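Side-chain contacts in 2-hydroxyethylphosphonate dioxygenase (Streptomyces viridochromogenes, PDB 4YAR), which uses non-heme iron and O2 to convert 2-hydroxyethylphosphonate to hydroxymethylphosphonate and formate in the biosynthesis of the antibiotic phosphinothricin tripeptide: residues A[243-246]-A[247-250]; A[236-239]-A[240-244]. The protein carries 1 engineered substitution. All coordinates share one frame; numbering follows the deposited sequence.

Interaction 1 of 2, residues A[243-246]-A[247-250]; sequences AHTR and TSAA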
ATOM      1  N   ALA A 243       2.497 -32.325  10.751  1.00 16.90           N
ATOM      2  CA  ALA A 243       2.328 -33.794  10.767  1.00 18.93           C
ATOM      3  C   ALA A 243       1.280 -34.193  11.785  1.00 19.33           C
ATOM      4  O   ALA A 243       1.428 -35.172  12.553  1.00 17.32           O
ATOM      5  CB  ALA A 243       3.654 -34.478  11.036  1.00 19.00           C
ATOM      6  N   HIS A 244       0.219 -33.410  11.751  1.00 17.55           N
ATOM      7  CA  HIS A 244      -0.988 -33.655  12.576  1.00 18.14           C
ATOM      8  C   HIS A 244      -2.206 -33.882  11.726  1.00 18.49           C
ATOM      9  O   HIS A 244      -2.323 -33.378  10.600  1.00 18.02           O
ATOM     10  CB  HIS A 244      -1.244 -32.481  13.546  1.00 17.21           C
ATOM     11  CG  HIS A 244      -0.630 -32.623  14.900  1.00 21.00           C
ATOM     12  ND1 HIS A 244       0.390 -31.807  15.345  1.00 21.83           N
ATOM     13  CD2 HIS A 244      -0.948 -33.414  15.960  1.00 19.49           C
ATOM     14  CE1 HIS A 244       0.731 -32.134  16.575  1.00 17.44           C
ATOM     15  NE2 HIS A 244      -0.086 -33.083  16.981  1.00 25.07           N
ATOM     16  N   THR A 245      -3.190 -34.606  12.298  1.00 19.94           N
ATOM     17  CA  THR A 245      -4.534 -34.727  11.755  1.00 21.53           C
ATOM     18  C   THR A 245      -5.483 -33.977  12.686  1.00 22.45           C
ATOM     19  O   THR A 245      -5.080 -33.592  13.779  1.00 23.10           O
ATOM     20  CB  THR A 245      -5.030 -36.214  11.715  1.00 26.08           C
ATOM     21  OG1 THR A 245      -5.067 -36.755  13.063  1.00 24.47           O
ATOM     22  CG2 THR A 245      -4.076 -37.060  10.810  1.00 24.79           C
ATOM     23  N   ARG A 246      -6.740 -33.790  12.275  1.00 22.73           N
ATOM     24  CA  ARG A 246      -7.722 -33.194  13.172  1.00 24.53           C
ATOM     25  C   ARG A 246      -7.825 -33.958  14.485  1.00 23.79           C
ATOM     26  O   ARG A 246      -7.893 -33.370  15.541  1.00 22.76           O
ATOM     27  CB  ARG A 246      -9.090 -33.049  12.541  1.00 25.82           C
ATOM     28  CG  ARG A 246      -9.142 -31.982  11.482  1.00 26.57           C
ATOM     29  CD  ARG A 246     -10.580 -31.615  11.110  1.00 26.34           C
ATOM     30  NE  ARG A 246     -10.583 -30.694   9.995  1.00 25.13           N
ATOM     31  CZ  ARG A 246     -11.671 -30.113   9.480  1.00 27.12           C
ATOM     32  NH1 ARG A 246     -12.875 -30.345  10.010  1.00 28.10           N
ATOM     33  NH2 ARG A 246     -11.554 -29.275   8.466  1.00 28.41           N
ATOM     34  N   THR A 247      -7.823 -35.291  14.426  1.00 21.65           N
ATOM     35  CA  THR A 247      -7.788 -36.107  15.618  1.00 22.93           C
ATOM     36  C   THR A 247      -6.597 -35.937  16.542  1.00 21.00           C
ATOM     37  O   THR A 247      -6.833 -35.683  17.705  1.00 21.83           O
ATOM     38  CB  THR A 247      -7.937 -37.607  15.199  1.00 25.03           C
ATOM     39  OG1 THR A 247      -9.103 -37.736  14.377  1.00 26.65           O
ATOM     40  CG2 THR A 247      -7.941 -38.472  16.389  1.00 29.52           C
ATOM     41  N   SER A 248      -5.331 -36.007  16.041  1.00 19.63           N
ATOM     42  CA  SER A 248      -4.198 -35.841  16.875  1.00 21.65           C
ATOM     43  C   SER A 248      -4.110 -34.406  17.399  1.00 20.71           C
ATOM     44  O   SER A 248      -3.619 -34.215  18.483  1.00 23.02           O
ATOM     45  CB  SER A 248      -2.893 -36.226  16.142  1.00 24.23           C
ATOM     46  OG  SER A 248      -2.731 -35.422  15.008  1.00 23.34           O
ATOM     47  N   ALA A 249      -4.534 -33.416  16.604  1.00 22.50           N
ATOM     48  CA  ALA A 249      -4.447 -31.994  17.033  1.00 20.14           C
ATOM     49  C   ALA A 249      -5.391 -31.735  18.209  1.00 20.59           C
ATOM     50  O   ALA A 249      -5.004 -31.111  19.235  1.00 23.65           O
ATOM     51  CB  ALA A 249      -4.811 -31.095  15.862  1.00 22.37           C
ATOM     52  N   ALA A 250      -6.604 -32.222  18.072  1.00 20.77           N
ATOM     53  CA  ALA A 250      -7.607 -32.045  19.147  1.00 23.96           C
ATOM     54  C   ALA A 250      -7.157 -32.705  20.455  1.00 22.79           C
ATOM     55  O   ALA A 250      -7.076 -32.060  21.523  1.00 25.86           O
ATOM     56  CB  ALA A 250      -8.955 -32.493  18.662  1.00 25.33           C
TER
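The His-244 imidazole turns an edge to Ser-248, whose CB lies in the ring plane, while Leu-283 of helix 270-283 also touches this side chain. The guanidinium of Arg-246, the other flat group, leads away from 247-250 on an extended chain; it is held by salt bridges from NE to Asp-236 and from NH1 to Glu-261, so its charge is met by carboxylates of two other helices, 231-241 and 257-265. Between these groups helix 246-253 begins, with Thr-245 as N-cap. Ser-248 N donates to Thr-245 OG1 at 3.1 Å, and an N-H...O angle of 173° makes this an almost straight capping bond. It depends on chi1 of Thr-245 (61°), which sets OG1 between the backbone N and the carbonyl carbon, facing the first turn. The reciprocal bond of a capping box runs from Thr-245 N to Ser-248 OG at 2.9 Å, although the position of that hydroxyl is less certain in the model. Regular helical bonding takes over at once: Ala-249 N reaches Thr-245 O at 2.9 Å, nearly along the C=O axis, and Ala-250 N reaches Arg-246 O at 3.1 Å. The buried methyl of Ala-249 sits with its CB 3.3 Å from Thr-245 O and also meets Leu-283. Chemically, the threonine hydroxyl takes up an amide of the first turn, where the i-4 carbonyl of a continuing helix is missing. The cap marks the start of the helix that opens the helix-turn-helix predicted for 245-265, and Arg-246 ties that start to its neighbours by charge.

Interaction 2 of 2, residues A[236-239]-A[240-244]; sequences DLFL and ARRAH
Arg-242 reaches back from the end of helix 231-241 and donates through NH1 to Phe-238 O, 2.9 Å away. The helix stops here in a Schellman motif, with Ala-243 at positive phi as the C-prime residue. In the arginine bond the acceptor lies in the guanidinium plane, at its edge, and the C=O...N angle of 115° shows NH1 arriving from the flank of the carbonyl. The chain runs extended from CG to NE and then folds about CD-NE (chi4 78°), which brings NH1 back over the last turn. Its NE and NH2 bond to the carbonyls of Leu-283 and Gly-284, so three backbone oxygens fix the group, and the charge probably complements the negative end of the helix. Phe-238 O receives a second, weak bond from Arg-242 N. The Schellman pair itself consists of His-244 N to Leu-239 O, 2.9 Å, and Ala-243 N to Ala-240 O, 3.1 Å; in the first the donor stands above the carbonyl plane. Earlier in the helix, Ala-240 N and Arg-241 N make ordinary bonds to Asp-236 O and Leu-237 O, both at 3.0 Å. Nonpolar contacts flank these bonds on the side of helix 270-283 and the loop after it. The Phe-238 ring meets that of Phe-285, planes inclined at about 50°, and also touches Val-289 and Leu-290. Buried Leu-239 packs against Leu-283 and helix 246-253, joining three helices of the HTH cro/C1-type domain. Where the chain leaves the helix, His-244 CB rests 3.6 Å from Leu-239 O and 4.2 Å from Leu-239 CB.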
ATOM      1  N   ASP A 236      -6.480 -27.200   8.078  1.00 16.86           N
ATOM      2  CA  ASP A 236      -5.988 -28.524   7.663  1.00 16.57           C
ATOM      3  C   ASP A 236      -4.605 -28.424   7.004  1.00 17.16           C
ATOM      4  O   ASP A 236      -3.801 -29.328   7.121  1.00 18.95           O
ATOM      5  CB  ASP A 236      -6.936 -29.172   6.661  1.00 18.46           C
ATOM      6  CG  ASP A 236      -8.142 -29.780   7.305  1.00 19.10           C
ATOM      7  OD1 ASP A 236      -8.130 -30.085   8.467  1.00 22.25           O
ATOM      8  OD2 ASP A 236      -9.132 -29.941   6.588  1.00 22.34           O
ATOM      9  N   LEU A 237      -4.341 -27.308   6.382  1.00 16.81           N
ATOM     10  CA  LEU A 237      -2.980 -27.097   5.815  1.00 16.54           C
ATOM     11  C   LEU A 237      -2.007 -26.845   7.006  1.00 17.44           C
ATOM     12  O   LEU A 237      -0.867 -27.324   7.002  1.00 17.42           O
ATOM     13  CB  LEU A 237      -2.991 -25.958   4.867  1.00 18.76           C
ATOM     14  CG  LEU A 237      -3.764 -26.248   3.573  1.00 22.68           C
ATOM     15  CD1 LEU A 237      -3.967 -24.953   2.766  1.00 24.80           C
ATOM     16  CD2 LEU A 237      -3.029 -27.336   2.782  1.00 27.39           C
ATOM     17  N   PHE A 238      -2.451 -26.085   8.018  1.00 16.81           N
ATOM     18  CA  PHE A 238      -1.620 -25.901   9.212  1.00 15.49           C
ATOM     19  C   PHE A 238      -1.325 -27.232   9.934  1.00 16.92           C
ATOM     20  O   PHE A 238      -0.209 -27.470  10.445  1.00 19.72           O
ATOM     21  CB  PHE A 238      -2.223 -24.992  10.209  1.00 16.49           C
ATOM     22  CG  PHE A 238      -2.360 -23.559   9.776  1.00 15.17           C
ATOM     23  CD1 PHE A 238      -1.804 -23.062   8.604  1.00 17.86           C
ATOM     24  CD2 PHE A 238      -2.941 -22.684  10.640  1.00 17.07           C
ATOM     25  CE1 PHE A 238      -1.957 -21.740   8.262  1.00 18.45           C
ATOM     26  CE2 PHE A 238      -3.088 -21.350  10.319  1.00 17.36           C
ATOM     27  CZ  PHE A 238      -2.519 -20.871   9.151  1.00 17.42           C
ATOM     28  N   LEU A 239      -2.308 -28.111   9.980  1.00 17.01           N
ATOM     29  CA  LEU A 239      -2.100 -29.358  10.699  1.00 18.40           C
ATOM     30  C   LEU A 239      -1.153 -30.288   9.915  1.00 18.86           C
ATOM     31  O   LEU A 239      -0.233 -30.860  10.522  1.00 20.32           O
ATOM     32  CB  LEU A 239      -3.454 -30.027  11.024  1.00 18.38           C
ATOM     33  CG  LEU A 239      -4.366 -29.216  11.914  1.00 19.92           C
ATOM     34  CD1 LEU A 239      -5.662 -30.054  12.205  1.00 22.14           C
ATOM     35  CD2 LEU A 239      -3.699 -28.740  13.154  1.00 19.40           C
ATOM     36  N   ALA A 240      -1.395 -30.449   8.617  1.00 17.67           N
ATOM     37  CA  ALA A 240      -0.469 -31.181   7.717  1.00 20.16           C
ATOM     38  C   ALA A 240       0.957 -30.714   7.796  1.00 19.30           C
ATOM     39  O   ALA A 240       1.920 -31.515   7.850  1.00 18.88           O
ATOM     40  CB  ALA A 240      -0.983 -31.153   6.294  1.00 20.25           C
ATOM     41  N   ARG A 241       1.117 -29.387   7.923  1.00 19.21           N
ATOM     42  CA  ARG A 241       2.398 -28.831   8.094  1.00 19.55           C
ATOM     43  C   ARG A 241       3.129 -29.409   9.279  1.00 19.77           C
ATOM     44  O   ARG A 241       4.340 -29.586   9.225  1.00 20.39           O
ATOM     45  CB  ARG A 241       2.337 -27.300   8.207  1.00 19.69           C
ATOM     46  CG  ARG A 241       3.681 -26.634   8.239  1.00 20.52           C
ATOM     47  CD  ARG A 241       4.065 -26.108   6.905  1.00 21.91           C
ATOM     48  NE  ARG A 241       5.260 -25.241   6.899  1.00 23.01           N
ATOM     49  CZ  ARG A 241       6.380 -25.516   6.238  1.00 21.16           C
ATOM     50  NH1 ARG A 241       6.551 -26.709   5.678  1.00 21.45           N
ATOM     51  NH2 ARG A 241       7.371 -24.650   6.213  1.00 21.45           N
ATOM     52  N   ARG A 242       2.408 -29.627  10.359  1.00 18.95           N
ATOM     53  CA  ARG A 242       2.905 -30.111  11.611  1.00 17.78           C
ATOM     54  C   ARG A 242       2.755 -31.598  11.820  1.00 16.65           C
ATOM     55  O   ARG A 242       2.908 -32.073  12.933  1.00 17.69           O
ATOM     56  CB  ARG A 242       2.181 -29.399  12.736  1.00 18.21           C
ATOM     57  CG  ARG A 242       2.428 -27.871  12.715  1.00 19.03           C
ATOM     58  CD  ARG A 242       1.418 -27.038  13.434  1.00 18.59           C
ATOM     59  NE  ARG A 242       1.915 -25.648  13.467  1.00 19.79           N
ATOM     60  CZ  ARG A 242       1.863 -24.796  12.452  1.00 19.88           C
ATOM     61  NH1 ARG A 242       1.275 -25.122  11.326  1.00 17.60           N
ATOM     62  NH2 ARG A 242       2.388 -23.582  12.600  1.00 19.19           N
ATOM     63  N   ALA A 243       2.497 -32.325  10.751  1.00 16.90           N
ATOM     64  CA  ALA A 243       2.328 -33.794  10.767  1.00 18.93           C
ATOM     65  C   ALA A 243       1.280 -34.193  11.785  1.00 19.33           C
ATOM     66  O   ALA A 243       1.428 -35.172  12.553  1.00 17.32           O
ATOM     67  CB  ALA A 243       3.654 -34.478  11.036  1.00 19.00           C
ATOM     68  N   HIS A 244       0.219 -33.410  11.751  1.00 17.55           N
ATOM     69  CA  HIS A 244      -0.988 -33.655  12.576  1.00 18.14           C
ATOM     70  C   HIS A 244      -2.206 -33.882  11.726  1.00 18.49           C
ATOM     71  O   HIS A 244      -2.323 -33.378  10.600  1.00 18.02           O
ATOM     72  CB  HIS A 244      -1.244 -32.481  13.546  1.00 17.21           C
ATOM     73  CG  HIS A 244      -0.630 -32.623  14.900  1.00 21.00           C
ATOM     74  ND1 HIS A 244       0.390 -31.807  15.345  1.00 21.83           N
ATOM     75  CD2 HIS A 244      -0.948 -33.414  15.960  1.00 19.49           C
ATOM     76  CE1 HIS A 244       0.731 -32.134  16.575  1.00 17.44           C
ATOM     77  NE2 HIS A 244      -0.086 -33.083  16.981  1.00 25.07           N
TER

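In the fold
Interaction 2 comes first along the chain and closes helix 231-241; interaction 1 follows directly and opens helix 246-253, with Ala-243 and His-244 common to both. Their centres are only 8 Å apart, consistent with the short connection between two helices that touch. Leu-239 bridges them: its CD2 lies 3.8 Å from Ala-249 CB and its CD1 3.9 Å from Arg-246 CA, while a salt bridge on the same junction links the helices by charge. Both contacts sit in the second HTH cro/C1-type region, with centres about 31 Å (interaction 2) and 37 Å (interaction 1) from the centre of the chain and away from the iron site, where they define the junction leading into the DNA-binding motif predicted by similarity.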